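Local atomic coordinates of hypothetical protein DR_0824 (PDB entry 2IMR), a protein that catalyses the zinc-dependent deamination of aminodeoxyfutalosine to futalosine, a step in menaquinone biosynthesis, and more weakly deaminates adenosine and related nucleosides. Residues Ala106-Ala111 with Tyr173-Asn178; Thr214-Ser219 with Pro245-Met250; Tyr114-Trp117 with Val121-Arg124. One frame throughout, in Å; residues are numbered along the deposited sequence.

Interaction 1 (Ala106-Ala111 with Tyr173-Asn178)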
loop_
_atom_site.group_PDB
_atom_site.type_symbol
_atom_site.label_atom_id
_atom_site.label_comp_id
_atom_site.label_asym_id
_atom_site.label_seq_id
_atom_site.Cartn_x
_atom_site.Cartn_y
_atom_site.Cartn_z
ATOM N N ALA A 106 -9.579 17.762 -2.400
ATOM C CA ALA A 106 -8.849 18.734 -3.191
ATOM C C ALA A 106 -7.725 19.241 -2.291
ATOM O O ALA A 106 -6.665 19.646 -2.764
ATOM C CB ALA A 106 -9.763 19.884 -3.593
ATOM N N TYR A 107 -7.970 19.201 -0.985
ATOM C CA TYR A 107 -6.991 19.657 -0.007
ATOM C C TYR A 107 -5.674 18.888 -0.075
ATOM O O TYR A 107 -4.604 19.489 -0.055
ATOM C CB TYR A 107 -7.561 19.556 1.413
ATOM C CG TYR A 107 -8.773 20.432 1.670
ATOM C CD1 TYR A 107 -8.726 21.812 1.446
ATOM C CD2 TYR A 107 -9.966 19.882 2.139
ATOM C CE1 TYR A 107 -9.844 22.620 1.682
ATOM C CE2 TYR A 107 -11.089 20.682 2.376
ATOM C CZ TYR A 107 -11.021 22.047 2.146
ATOM O OH TYR A 107 -12.133 22.833 2.373
ATOM N N GLU A 108 -5.733 17.561 -0.162
ATOM C CA GLU A 108 -4.486 16.815 -0.208
ATOM C C GLU A 108 -3.761 16.975 -1.545
ATOM O O GLU A 108 -2.551 16.775 -1.618
ATOM C CB GLU A 108 -4.712 15.335 0.165
ATOM C CG GLU A 108 -5.645 14.542 -0.713
ATOM C CD GLU A 108 -6.075 13.233 -0.056
ATOM O OE1 GLU A 108 -5.199 12.459 0.405
ATOM O OE2 GLU A 108 -7.293 12.975 -0.001
ATOM N N PHE A 109 -4.492 17.348 -2.596
ATOM C CA PHE A 109 -3.886 17.585 -3.906
ATOM C C PHE A 109 -3.186 18.944 -3.852
ATOM O O PHE A 109 -2.054 19.096 -4.308
ATOM C CB PHE A 109 -4.951 17.621 -5.007
ATOM C CG PHE A 109 -5.300 16.270 -5.562
ATOM C CD1 PHE A 109 -4.560 15.720 -6.606
ATOM C CD2 PHE A 109 -6.358 15.540 -5.033
ATOM C CE1 PHE A 109 -4.870 14.456 -7.114
ATOM C CE2 PHE A 109 -6.676 14.278 -5.532
ATOM C CZ PHE A 109 -5.927 13.735 -6.575
ATOM N N GLN A 110 -3.877 19.927 -3.281
ATOM C CA GLN A 110 -3.342 21.277 -3.165
ATOM C C GLN A 110 -2.094 21.329 -2.290
ATOM O O GLN A 110 -1.196 22.133 -2.529
ATOM C CB GLN A 110 -4.407 22.222 -2.595
ATOM C CG GLN A 110 -5.567 22.497 -3.549
ATOM C CD GLN A 110 -6.533 23.542 -3.015
ATOM O OE1 GLN A 110 -7.267 23.299 -2.051
ATOM N NE2 GLN A 110 -6.534 24.717 -3.640
ATOM N N ALA A 111 -2.039 20.467 -1.282
ATOM C CA ALA A 111 -0.903 20.433 -0.366
ATOM C C ALA A 111 0.374 19.872 -0.989
ATOM O O ALA A 111 1.472 20.157 -0.515
ATOM C CB ALA A 111 -1.268 19.622 0.865
ATOM N N TYR A 173 -7.786 3.249 6.844
ATOM C CA TYR A 173 -7.007 4.247 7.571
ATOM C C TYR A 173 -7.594 5.654 7.431
ATOM O O TYR A 173 -7.734 6.163 6.315
ATOM C CB TYR A 173 -5.571 4.276 7.039
ATOM C CG TYR A 173 -4.846 2.945 7.028
ATOM C CD1 TYR A 173 -4.015 2.568 8.083
ATOM C CD2 TYR A 173 -4.945 2.091 5.927
ATOM C CE1 TYR A 173 -3.292 1.379 8.037
ATOM C CE2 TYR A 173 -4.231 0.903 5.870
ATOM C CZ TYR A 173 -3.405 0.553 6.922
ATOM O OH TYR A 173 -2.677 -0.611 6.840
ATOM N N PHE A 174 -7.908 6.286 8.560
ATOM C CA PHE A 174 -8.466 7.640 8.554
ATOM C C PHE A 174 -7.306 8.612 8.391
ATOM O O PHE A 174 -6.402 8.653 9.219
ATOM C CB PHE A 174 -9.217 7.912 9.865
ATOM C CG PHE A 174 -9.972 9.215 9.882
ATOM C CD1 PHE A 174 -10.762 9.593 8.798
ATOM C CD2 PHE A 174 -9.924 10.048 10.997
ATOM C CE1 PHE A 174 -11.496 10.781 8.825
ATOM C CE2 PHE A 174 -10.653 11.241 11.037
ATOM C CZ PHE A 174 -11.443 11.608 9.948
ATOM N N GLU A 175 -7.328 9.402 7.324
ATOM C CA GLU A 175 -6.228 10.328 7.071
ATOM C C GLU A 175 -6.311 11.621 7.874
ATOM O O GLU A 175 -7.370 12.227 7.981
ATOM C CB GLU A 175 -6.154 10.651 5.577
ATOM C CG GLU A 175 -4.810 11.200 5.141
ATOM C CD GLU A 175 -4.689 11.299 3.635
ATOM O OE1 GLU A 175 -5.455 12.071 3.025
ATOM O OE2 GLU A 175 -3.830 10.602 3.063
ATOM N N VAL A 176 -5.181 12.025 8.448
ATOM C CA VAL A 176 -5.113 13.259 9.226
ATOM C C VAL A 176 -4.049 14.155 8.607
ATOM O O VAL A 176 -2.947 13.706 8.307
ATOM C CB VAL A 176 -4.758 12.980 10.695
ATOM C CG1 VAL A 176 -4.657 14.298 11.466
ATOM C CG2 VAL A 176 -5.819 12.084 11.314
ATOM N N LEU A 177 -4.383 15.427 8.422
ATOM C CA LEU A 177 -3.466 16.367 7.790
ATOM C C LEU A 177 -3.550 17.767 8.393
ATOM O O LEU A 177 -4.581 18.413 8.316
ATOM C CB LEU A 177 -3.790 16.431 6.287
ATOM C CG LEU A 177 -2.912 17.151 5.253
ATOM C CD1 LEU A 177 -3.517 16.905 3.873
ATOM C CD2 LEU A 177 -2.826 18.650 5.523
ATOM N N ASN A 178 -2.459 18.225 9.000
ATOM C CA ASN A 178 -2.398 19.572 9.567
ATOM C C ASN A 178 -0.973 19.820 10.036
ATOM O O ASN A 178 -0.538 19.260 11.036
ATOM C CB ASN A 178 -3.356 19.744 10.743
ATOM C CG ASN A 178 -3.464 21.194 11.173
ATOM O OD1 ASN A 178 -2.466 21.818 11.529
ATOM N ND2 ASN A 178 -4.674 21.741 11.129
#

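Interaction 2 (Thr214-Ser219 with Pro245-Met250)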
loop_
_atom_site.group_PDB
_atom_site.type_symbol
_atom_site.label_atom_id
_atom_site.label_comp_id
_atom_site.label_asym_id
_atom_site.label_seq_id
_atom_site.Cartn_x
_atom_site.Cartn_y
_atom_site.Cartn_z
ATOM N N THR A 214 1.713 12.923 5.708
ATOM C CA THR A 214 3.126 12.873 5.342
ATOM C C THR A 214 3.918 13.487 6.484
ATOM O O THR A 214 3.339 14.040 7.421
ATOM C CB THR A 214 3.438 13.706 4.082
ATOM O OG1 THR A 214 3.289 15.099 4.387
ATOM C CG2 THR A 214 2.500 13.329 2.918
ATOM N N PRO A 215 5.257 13.410 6.417
ATOM C CA PRO A 215 6.064 13.992 7.494
ATOM C C PRO A 215 6.074 15.520 7.459
ATOM O O PRO A 215 6.497 16.158 8.421
ATOM C CB PRO A 215 7.463 13.421 7.239
ATOM C CG PRO A 215 7.210 12.170 6.433
ATOM C CD PRO A 215 6.093 12.597 5.516
ATOM N N PHE A 216 5.615 16.110 6.356
ATOM C CA PHE A 216 5.621 17.565 6.244
ATOM C C PHE A 216 4.253 18.241 6.218
ATOM O O PHE A 216 4.176 19.468 6.190
ATOM C CB PHE A 216 6.448 17.997 5.026
ATOM C CG PHE A 216 5.952 17.445 3.724
ATOM C CD1 PHE A 216 5.035 18.157 2.955
ATOM C CD2 PHE A 216 6.398 16.209 3.265
ATOM C CE1 PHE A 216 4.571 17.644 1.744
ATOM C CE2 PHE A 216 5.937 15.688 2.054
ATOM C CZ PHE A 216 5.022 16.409 1.294
ATOM N N THR A 217 3.178 17.452 6.224
ATOM C CA THR A 217 1.834 18.029 6.247
ATOM C C THR A 217 1.184 17.741 7.603
ATOM O O THR A 217 -0.007 17.988 7.808
ATOM C CB THR A 217 0.938 17.463 5.120
ATOM O OG1 THR A 217 0.898 16.036 5.205
ATOM C CG2 THR A 217 1.474 17.873 3.761
ATOM N N VAL A 218 1.988 17.218 8.526
ATOM C CA VAL A 218 1.537 16.904 9.883
ATOM C C VAL A 218 2.647 17.417 10.800
ATOM O O VAL A 218 3.798 17.028 10.639
ATOM C CB VAL A 218 1.374 15.372 10.091
ATOM C CG1 VAL A 218 0.971 15.066 11.541
ATOM C CG2 VAL A 218 0.311 14.829 9.133
ATOM N N SER A 219 2.314 18.297 11.741
ATOM C CA SER A 219 3.332 18.837 12.640
ATOM C C SER A 219 3.971 17.722 13.467
ATOM O O SER A 219 3.365 16.670 13.683
ATOM C CB SER A 219 2.727 19.898 13.577
ATOM O OG SER A 219 1.844 19.314 14.526
ATOM N N PRO A 245 11.388 13.175 -4.969
ATOM C CA PRO A 245 12.732 13.616 -4.580
ATOM C C PRO A 245 12.794 14.988 -3.913
ATOM O O PRO A 245 13.672 15.237 -3.085
ATOM C CB PRO A 245 13.517 13.563 -5.897
ATOM C CG PRO A 245 12.461 13.723 -6.950
ATOM C CD PRO A 245 11.330 12.877 -6.411
ATOM N N THR A 246 11.867 15.874 -4.266
ATOM C CA THR A 246 11.847 17.211 -3.686
ATOM C C THR A 246 11.509 17.197 -2.190
ATOM O O THR A 246 11.710 18.195 -1.494
ATOM C CB THR A 246 10.864 18.134 -4.442
ATOM O OG1 THR A 246 9.601 17.480 -4.597
ATOM C CG2 THR A 246 11.420 18.480 -5.822
ATOM N N GLU A 247 10.997 16.073 -1.694
ATOM C CA GLU A 247 10.688 15.959 -0.271
ATOM C C GLU A 247 12.012 15.758 0.468
ATOM O O GLU A 247 12.274 16.389 1.499
ATOM C CB GLU A 247 9.760 14.768 -0.000
ATOM C CG GLU A 247 9.415 14.597 1.484
ATOM C CD GLU A 247 8.599 13.348 1.766
ATOM O OE1 GLU A 247 7.778 12.973 0.904
ATOM O OE2 GLU A 247 8.765 12.751 2.855
ATOM N N LEU A 248 12.855 14.880 -0.066
ATOM C CA LEU A 248 14.154 14.631 0.554
ATOM C C LEU A 248 14.977 15.921 0.519
ATOM O O LEU A 248 15.696 16.244 1.468
ATOM C CB LEU A 248 14.894 13.525 -0.199
ATOM C CG LEU A 248 16.348 13.266 0.210
ATOM C CD1 LEU A 248 16.422 12.795 1.660
ATOM C CD2 LEU A 248 16.942 12.226 -0.725
ATOM N N GLU A 249 14.856 16.659 -0.578
ATOM C CA GLU A 249 15.594 17.909 -0.733
ATOM C C GLU A 249 15.263 18.948 0.339
ATOM O O GLU A 249 16.170 19.538 0.932
ATOM C CB GLU A 249 15.339 18.519 -2.112
ATOM C CG GLU A 249 16.240 19.716 -2.412
ATOM C CD GLU A 249 15.995 20.320 -3.782
ATOM O OE1 GLU A 249 15.476 19.613 -4.672
ATOM O OE2 GLU A 249 16.341 21.505 -3.974
ATOM N N MET A 250 13.979 19.181 0.600
ATOM C CA MET A 250 13.640 20.184 1.600
ATOM C C MET A 250 14.037 19.785 3.009
ATOM O O MET A 250 14.319 20.652 3.836
ATOM C CB MET A 250 12.155 20.569 1.538
ATOM C CG MET A 250 11.162 19.466 1.774
ATOM S SD MET A 250 9.478 20.161 1.767
ATOM C CE MET A 250 8.599 18.831 2.557
#

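Interaction 3 (Tyr114-Trp117 with Val121-Arg124)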
loop_
_atom_site.group_PDB
_atom_site.type_symbol
_atom_site.label_atom_id
_atom_site.label_comp_id
_atom_site.label_asym_id
_atom_site.label_seq_id
_atom_site.Cartn_x
_atom_site.Cartn_y
_atom_site.Cartn_z
ATOM N N TYR A 114 3.997 18.563 -6.428
ATOM C CA TYR A 114 4.303 17.655 -7.525
ATOM C C TYR A 114 3.093 16.964 -8.143
ATOM O O TYR A 114 3.180 16.443 -9.257
ATOM C CB TYR A 114 5.365 16.631 -7.101
ATOM C CG TYR A 114 5.041 15.834 -5.866
ATOM C CD1 TYR A 114 4.400 14.599 -5.959
ATOM C CD2 TYR A 114 5.396 16.304 -4.598
ATOM C CE1 TYR A 114 4.125 13.848 -4.831
ATOM C CE2 TYR A 114 5.120 15.558 -3.455
ATOM C CZ TYR A 114 4.485 14.328 -3.582
ATOM O OH TYR A 114 4.211 13.577 -2.463
ATOM N N PHE A 115 1.965 16.956 -7.439
ATOM C CA PHE A 115 0.761 16.363 -8.006
ATOM C C PHE A 115 0.262 17.330 -9.076
ATOM O O PHE A 115 -0.245 16.921 -10.119
ATOM C CB PHE A 115 -0.330 16.183 -6.946
ATOM C CG PHE A 115 -0.365 14.811 -6.335
ATOM C CD1 PHE A 115 0.698 14.347 -5.567
ATOM C CD2 PHE A 115 -1.467 13.986 -6.522
ATOM C CE1 PHE A 115 0.663 13.082 -4.991
ATOM C CE2 PHE A 115 -1.511 12.713 -5.951
ATOM C CZ PHE A 115 -0.442 12.262 -5.182
ATOM N N GLN A 116 0.419 18.620 -8.801
ATOM C CA GLN A 116 -0.010 19.670 -9.716
ATOM C C GLN A 116 0.835 19.692 -10.987
ATOM O O GLN A 116 0.349 20.054 -12.061
ATOM C CB GLN A 116 0.084 21.032 -9.022
ATOM C CG GLN A 116 -0.711 21.136 -7.727
ATOM C CD GLN A 116 -2.187 20.859 -7.930
ATOM O OE1 GLN A 116 -2.823 21.447 -8.807
ATOM N NE2 GLN A 116 -2.742 19.963 -7.116
ATOM N N TRP A 117 2.100 19.305 -10.866
ATOM C CA TRP A 117 2.994 19.305 -12.016
ATOM C C TRP A 117 2.588 18.283 -13.071
ATOM O O TRP A 117 3.058 18.337 -14.208
ATOM C CB TRP A 117 4.441 19.063 -11.567
ATOM C CG TRP A 117 4.920 20.071 -10.556
ATOM C CD1 TRP A 117 4.426 21.330 -10.360
ATOM C CD2 TRP A 117 5.981 19.905 -9.604
ATOM N NE1 TRP A 117 5.107 21.954 -9.344
ATOM C CE2 TRP A 117 6.068 21.104 -8.862
ATOM C CE3 TRP A 117 6.865 18.859 -9.305
ATOM C CZ2 TRP A 117 7.004 21.287 -7.836
ATOM C CZ3 TRP A 117 7.798 19.042 -8.280
ATOM C CH2 TRP A 117 7.857 20.247 -7.561
ATOM N N VAL A 121 -3.035 13.803 -13.592
ATOM C CA VAL A 121 -3.323 13.250 -12.274
ATOM C C VAL A 121 -4.367 14.089 -11.544
ATOM O O VAL A 121 -5.304 13.555 -10.957
ATOM C CB VAL A 121 -2.056 13.175 -11.404
ATOM C CG1 VAL A 121 -2.423 12.744 -9.978
ATOM C CG2 VAL A 121 -1.073 12.188 -12.024
ATOM N N VAL A 122 -4.206 15.406 -11.574
ATOM C CA VAL A 122 -5.169 16.267 -10.900
ATOM C C VAL A 122 -6.539 16.104 -11.557
ATOM O O VAL A 122 -7.556 15.989 -10.874
ATOM C CB VAL A 122 -4.740 17.744 -10.961
ATOM C CG1 VAL A 122 -5.784 18.619 -10.279
ATOM C CG2 VAL A 122 -3.390 17.914 -10.282
ATOM N N ILE A 123 -6.552 16.078 -12.885
ATOM C CA ILE A 123 -7.788 15.916 -13.642
ATOM C C ILE A 123 -8.491 14.602 -13.301
ATOM O O ILE A 123 -9.693 14.584 -13.035
ATOM C CB ILE A 123 -7.512 15.952 -15.164
ATOM C CG1 ILE A 123 -7.016 17.344 -15.563
ATOM C CG2 ILE A 123 -8.777 15.588 -15.937
ATOM C CD1 ILE A 123 -6.605 17.461 -17.021
ATOM N N ARG A 124 -7.734 13.506 -13.309
ATOM C CA ARG A 124 -8.282 12.187 -13.004
ATOM C C ARG A 124 -8.753 12.083 -11.555
ATOM O O ARG A 124 -9.679 11.335 -11.247
ATOM C CB ARG A 124 -7.233 11.099 -13.268
ATOM C CG ARG A 124 -6.875 10.878 -14.735
ATOM C CD ARG A 124 -5.747 9.854 -14.872
ATOM N NE ARG A 124 -6.112 8.546 -14.327
ATOM C CZ ARG A 124 -6.739 7.593 -15.012
ATOM N NH1 ARG A 124 -7.073 7.793 -16.283
ATOM N NH2 ARG A 124 -7.040 6.439 -14.427
#

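Interaction 1 (Ala106-Ala111 with Tyr173-Asn178)
Glu108 and Glu175 bring their carboxylates together from helix 106-111 and strand 170-176, with OE1 of Glu108 2.7 Å from OE1 of Glu175. At this spacing one of the two acid groups probably carries a proton. The approach is made by single oxygens: OE2 of Glu108 stays 3.7 Å from OE1 of Glu175, and the two carboxylate planes are turned 67° from each other. Beside this polar pair Leu177 supplies the apolar part of the contact, its CD1 methyl resting 4.2 Å from both CA and CB of Glu108, against the root of that side chain.

Glu108 leaves the helix with CG between its backbone N and carbonyl carbon (chi1 61°) and then runs extended, which carries the acid across to the strand. Its OE2 accepts a hydrogen bond from the backbone N of Ser105, just before the helix, so each carboxylate oxygen of Glu108 has a different neighbour. With an alanine here, Glu175 OE1 would probably be left without its acidic neighbour and the backbone N of Ser105 without OE2 as its acceptor.

Glu175, a predicted substrate-binding residue, also touches His213 and His240, the latter a zinc ligand, and its side chain lies about 5 Å from the zinc ion by nearest atoms. Strand 170-176 runs between the parallel strands 149-153 and 206-212 of the amidohydrolase barrel; helices 184-199 and 220-233 pack against Val176, while helix 106-111 approaches from the side of Glu175 and Leu177.

Interaction 2 (Thr214-Ser219 with Pro245-Met250)
Met250 CE and Thr214 OG1 lie on opposite faces of the Phe216 ring. Over one face comes the terminal CE of Met250, 3.6 Å from the ring centroid and displaced toward the CG side, a CH-pi contact in which CE comes within 3.2 Å of Phe216 CG. The sulfur stands farther back and oblique to the ring, making this a Met-aromatic contact led by the methyl. Met250 runs extended beyond CG, and the extended chain carries CE from helix 245-253 to the ring.

On the other face Thr214 OG1 sits 3.4 Å above the ring plane, over its centre. The same oxygen accepts from the backbone N of Phe216 at 3.2 Å, closing an ST turn, and shares a 2.7 Å hydrogen bond with OG1 of Thr217. Phe216 reaches its place with CG between its backbone N and carbonyl carbon (chi1 59°), folding the ring back over Thr214.

Glu247 comes in at the ring edge: its OE1 lies 3.5 Å from Phe216 CE2, near the plane of the ring, while the carboxylate is turned 61° from that plane. OE2 rests against CD and CG of Pro215. Leu271 of helix 271-275 touches both Phe216 and Met250.

The weakly positive ring edge would probably suit the carboxylate of Glu247, but its stronger polar hold is the hydrogen bond to OE2 from Ala242 N, just past strand 238-241, supplemented by a weak one from Glu243 N to OE1. The buried acid is thus bound to the backbone leading into its own helix, at Glu243, the proton donor by similarity.

Interaction 3 (Tyr114-Trp117 with Val121-Arg124)
Phe115 and Val121 make the buried half of this contact, Gln116 and Val122 the outer half. The Phe115 ring is met by CG1 of Val121, which lies 3.8 Å from CD2 and 4.1 Å from CE2. Phe115 has a chi1 of -96°, away from the usual staggered positions, and with this torsion the ring meets the methyl obliquely. Val121 contributes the branch anti to its backbone N; CG2, anti to the carbonyl carbon, is farther from the ring.

Val122 has nearly the same first torsion but uses its other branch. CG2, anti to the carbonyl carbon, comes 3.3 Å from the backbone O of Phe115 and also faces the end of Gln116. That glutamine starts away from the second helix, then bends at chi2 (-58°), bringing its amide back so that Val122 CG2 sits over the flat face of the amide: NE2 is 3.8 Å and OE1 3.9 Å from this methyl. NE2 finds its polar partner in the backbone O of Phe109 through a weak hydrogen bond.

The two segments belong to consecutive short helices, 113-116 and 119-125, joined by a short link, so the contact packs one short helix against the next. It places Phe115 beside the active site, about 7 Å from the zinc ion by nearest atoms. Phe115 meets Phe109 of helix 106-111 with the ring planes at about 85°, and Leu332 covers both Phe115 and Val121. The neighbouring Tyr114 hydrogen-bonds through OH to Glu243, while Arg124, farther along helix 119-125, bonds through NH2 to the backbone O of Val356 in helix 356-359.

In the fold
From the N terminus, the zinc-binding strand 100-101 leads into three short helices, 106-111, 113-116 and 119-125. Interaction 3 closes the smallest loop, only three residues between its segments, and is nested inside the 61-residue loop that interaction 1 closes by returning to strand 170-176. Interaction 2 follows in series: it joins the loop after strand 206-212 to helix 245-253, across a loop that includes helix 220-233 and strand 238-241. Interactions 1 and 2 touch where Asn178 O probably accepts a hydrogen bond from Ser219 N; interactions 1 and 3 meet through Phe109. Interaction 1 ties helix 106-111 to a barrel strand, interaction 3 packs the next two helices, and interaction 2 ties loop to helix.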